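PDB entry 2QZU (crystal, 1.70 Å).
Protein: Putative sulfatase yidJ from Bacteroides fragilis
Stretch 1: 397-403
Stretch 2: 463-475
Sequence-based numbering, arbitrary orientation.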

# COMPACT_ATOMS: atom_id res chain seq x y z
N LEU A 397 -11.44 -32.48 25.08
CA LEU A 397 -11.27 -31.99 23.72
C LEU A 397 -9.90 -31.35 23.49
O LEU A 397 -9.49 -30.45 24.22
N VAL A 398 -9.21 -31.86 22.48
CA VAL A 398 -7.90 -31.37 22.09
C VAL A 398 -7.96 -31.15 20.59
O VAL A 398 -8.43 -32.02 19.85
N GLN A 399 -7.50 -29.99 20.14
CA GLN A 399 -7.51 -29.66 18.72
C GLN A 399 -6.12 -29.70 18.12
O GLN A 399 -5.13 -29.39 18.79
N PRO A 400 -6.01 -30.09 16.84
CA PRO A 400 -4.72 -30.17 16.16
C PRO A 400 -4.23 -28.82 15.62
O PRO A 400 -4.97 -27.84 15.60
N TYR A 401 -2.96 -28.79 15.22
CA TYR A 401 -2.35 -27.61 14.61
C TYR A 401 -1.65 -28.09 13.35
O TYR A 401 -1.05 -29.17 13.35
N TYR A 402 -1.72 -27.30 12.28
CA TYR A 402 -1.10 -27.70 11.02
C TYR A 402 -0.34 -26.62 10.25
O TYR A 402 -0.67 -25.44 10.30
N PHE A 403 0.68 -27.09 9.54
CA PHE A 403 1.44 -26.31 8.59
C PHE A 403 1.95 -27.38 7.65
O PHE A 403 2.71 -28.26 8.06
N ARG A 463 3.02 -39.42 21.67
CA ARG A 463 2.19 -40.57 21.32
C ARG A 463 0.78 -40.10 20.98
O ARG A 463 0.14 -40.63 20.08
N GLN A 464 0.31 -39.08 21.70
CA GLN A 464 -1.02 -38.54 21.47
C GLN A 464 -1.11 -37.95 20.06
O GLN A 464 -2.11 -38.13 19.36
N LEU A 465 -0.05 -37.26 19.63
CA LEU A 465 -0.02 -36.65 18.30
C LEU A 465 0.02 -37.75 17.24
O LEU A 465 -0.70 -37.70 16.24
N LYS A 466 0.87 -38.74 17.46
CA LYS A 466 1.00 -39.85 16.51
C LYS A 466 -0.35 -40.54 16.32
O LYS A 466 -0.74 -40.85 15.19
N THR A 467 -1.05 -40.79 17.42
CA THR A 467 -2.35 -41.44 17.37
C THR A 467 -3.32 -40.59 16.55
O THR A 467 -4.11 -41.12 15.76
N TRP A 468 -3.26 -39.28 16.75
CA TRP A 468 -4.12 -38.34 16.03
C TRP A 468 -3.83 -38.37 14.53
O TRP A 468 -4.75 -38.43 13.71
N LEU A 469 -2.55 -38.33 14.18
CA LEU A 469 -2.18 -38.35 12.78
C LEU A 469 -2.56 -39.67 12.10
O LEU A 469 -2.95 -39.68 10.94
N GLU A 470 -2.46 -40.78 12.84
CA GLU A 470 -2.83 -42.08 12.27
C GLU A 470 -4.35 -42.14 12.04
O GLU A 470 -4.82 -42.63 11.02
N LYS A 471 -5.10 -41.61 13.00
CA LYS A 471 -6.56 -41.59 12.93
C LYS A 471 -7.05 -40.79 11.73
O LYS A 471 -8.06 -41.14 11.11
N THR A 472 -6.34 -39.72 11.40
CA THR A 472 -6.71 -38.85 10.29
C THR A 472 -6.03 -39.20 8.96
O THR A 472 -6.11 -38.43 8.00
N ASN A 473 -5.38 -40.36 8.90
CA ASN A 473 -4.71 -40.81 7.67
C ASN A 473 -3.75 -39.75 7.13
O ASN A 473 -3.79 -39.39 5.96
N ASP A 474 -2.88 -39.27 8.02
CA ASP A 474 -1.89 -38.25 7.68
C ASP A 474 -0.51 -38.91 7.70
O ASP A 474 -0.05 -39.37 8.74
N PRO A 475 0.16 -38.99 6.53
CA PRO A 475 1.48 -39.61 6.43
C PRO A 475 2.53 -39.10 7.42
O PRO A 475 3.51 -39.79 7.71

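One water organizes the polar end of this contact: water 1 lies 2.6 Å from Tyr 402 OH, 2.7 Å from Thr 472 OG1 and 2.8 Å from Asp 474 OD1, donating its two hydrogens to the threonine and the aspartate. It thus links three side chains, among them Tyr 402 and Thr 472, whose OH and OG1 are 4.3 Å apart and not bonded directly. Thr 472 (chi1 p), just past the helix, also turns OG1 back to Trp 468 O, 2.9 Å away, as a hydrogen-bond donor. Asp 474 (t) points toward the strand and sets OD1 at the edge of the tyrosine ring, 3.7 Å from Tyr 402 CE1.

The CA-to-CB bond of Tyr 402 points sideways to the helix stretch, but the ring, in rotamer m, carries the hydroxyl to Trp 468. There Trp 468 NE1 donates a hydrogen bond to Tyr 402 OH (3.0 Å, 158°). Tryptophan suits this site because it pairs an N-H with a broad apolar surface: pointing toward the strand in rotamer t, it also packs against Pro 400, which points toward the helix, with Trp 468 CZ2 3.5 Å from Pro 400 CG. The compact proline ring fills this space without adding a polar group.

Farther along, Val 398 (t) and the extended Gln 464 (t, t) point toward each other, meeting loosely at Val 398 CG2 and Gln 464 OE1, 3.8 Å apart; the small branched valine brings a methyl to the long amide side chain, which remains partly exposed.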

# COMPACT_ATOMS: atom_id res chain seq x y z
CB LEU A 397 -12.38 -30.98 23.38
CG LEU A 397 -12.40 -30.38 21.97
CD1 LEU A 397 -12.43 -31.47 20.91
CD2 LEU A 397 -13.62 -29.48 21.85
CB VAL A 398 -6.80 -32.40 22.44
CG1 VAL A 398 -5.46 -31.92 21.90
CG2 VAL A 398 -6.73 -32.59 23.95
CB GLN A 399 -8.11 -28.26 18.51
CG GLN A 399 -9.58 -28.13 18.89
CD GLN A 399 -10.51 -28.77 17.87
OE1 GLN A 399 -10.07 -29.33 16.87
NE2 GLN A 399 -11.82 -28.66 18.12
CB PRO A 400 -5.00 -31.14 15.02
CG PRO A 400 -6.41 -30.78 14.64
CD PRO A 400 -7.09 -30.65 15.99
CB TYR A 401 -1.31 -26.95 15.52
CG TYR A 401 -0.46 -25.95 14.76
CD1 TYR A 401 -1.02 -24.76 14.29
CD2 TYR A 401 0.86 -26.22 14.43
CE1 TYR A 401 -0.28 -23.87 13.51
CE2 TYR A 401 1.61 -25.34 13.65
CZ TYR A 401 1.03 -24.17 13.19
OH TYR A 401 1.76 -23.30 12.40
CB TYR A 402 -2.17 -28.19 10.03
CG TYR A 402 -2.89 -29.45 10.40
CD1 TYR A 402 -2.38 -30.70 10.05
CD2 TYR A 402 -4.09 -29.39 11.11
CE1 TYR A 402 -3.04 -31.86 10.40
CE2 TYR A 402 -4.76 -30.55 11.46
CZ TYR A 402 -4.23 -31.78 11.11
OH TYR A 402 -4.88 -32.93 11.48
CB PHE A 403 2.64 -25.54 9.13
CG PHE A 403 3.43 -24.90 8.02
CD1 PHE A 403 2.86 -23.88 7.26
CD2 PHE A 403 4.66 -25.42 7.62
CE1 PHE A 403 3.49 -23.39 6.12
CE2 PHE A 403 5.30 -24.94 6.48
CZ PHE A 403 4.72 -23.92 5.72
CB ARG A 463 2.15 -41.60 22.45
CG ARG A 463 1.55 -41.12 23.76
CD ARG A 463 1.24 -42.32 24.65
NE ARG A 463 0.84 -41.93 26.01
CZ ARG A 463 1.68 -41.43 26.91
NH1 ARG A 463 2.96 -41.25 26.61
NH2 ARG A 463 1.24 -41.11 28.12
CB GLN A 464 -1.35 -37.48 22.52
CG GLN A 464 -2.78 -36.94 22.45
CD GLN A 464 -3.09 -35.93 23.54
OE1 GLN A 464 -4.16 -35.31 23.54
NE2 GLN A 464 -2.17 -35.75 24.48
CB LEU A 465 1.22 -35.77 18.14
CG LEU A 465 1.15 -34.48 17.30
CD1 LEU A 465 2.52 -34.19 16.74
CD2 LEU A 465 0.13 -34.60 16.18
CB LYS A 466 2.05 -40.85 17.01
CG LYS A 466 2.43 -41.90 15.98
CD LYS A 466 3.52 -42.82 16.53
CE LYS A 466 3.84 -43.95 15.57
NZ LYS A 466 4.46 -43.48 14.30
CB THR A 467 -2.93 -41.67 18.78
OG1 THR A 467 -2.04 -42.50 19.53
CG2 THR A 467 -4.29 -42.33 18.71
CB TRP A 468 -3.93 -36.91 16.56
CG TRP A 468 -4.60 -35.88 15.69
CD1 TRP A 468 -4.02 -35.11 14.72
CD2 TRP A 468 -6.00 -35.57 15.66
NE1 TRP A 468 -4.97 -34.35 14.08
CE2 TRP A 468 -6.19 -34.61 14.64
CE3 TRP A 468 -7.11 -36.02 16.39
CZ2 TRP A 468 -7.45 -34.09 14.33
CZ3 TRP A 468 -8.37 -35.49 16.08
CH2 TRP A 468 -8.52 -34.54 15.06
CB LEU A 469 -0.68 -38.05 12.64
CG LEU A 469 -0.30 -36.65 13.18
CD1 LEU A 469 1.21 -36.50 13.22
CD2 LEU A 469 -0.92 -35.57 12.30
CB GLU A 470 -2.39 -43.21 13.21
CG GLU A 470 -0.87 -43.31 13.36
CD GLU A 470 -0.43 -44.40 14.33
OE1 GLU A 470 -0.88 -44.39 15.49
OE2 GLU A 470 0.38 -45.26 13.93
CB LYS A 471 -7.12 -40.98 14.22
CG LYS A 471 -8.64 -40.95 14.32
CD LYS A 471 -9.06 -40.43 15.69
CE LYS A 471 -10.57 -40.45 15.87
NZ LYS A 471 -11.26 -39.49 14.97
CB THR A 472 -6.45 -37.36 10.64
OG1 THR A 472 -5.09 -37.20 11.06
CG2 THR A 472 -7.37 -36.92 11.77
CB ASN A 473 -5.77 -41.14 6.61
CG ASN A 473 -5.21 -41.91 5.42
OD1 ASN A 473 -5.92 -42.16 4.44
ND2 ASN A 473 -3.95 -42.30 5.50
CB ASP A 474 -1.97 -37.13 8.73
CG ASP A 474 -1.17 -35.90 8.34
OD1 ASP A 474 -1.46 -34.82 8.90
OD2 ASP A 474 -0.25 -36.00 7.51
CB PRO A 475 1.88 -39.33 4.98
CG PRO A 475 0.57 -39.38 4.27
CD PRO A 475 -0.33 -38.59 5.20
O HOH W 1 -4.02 -34.91 10.06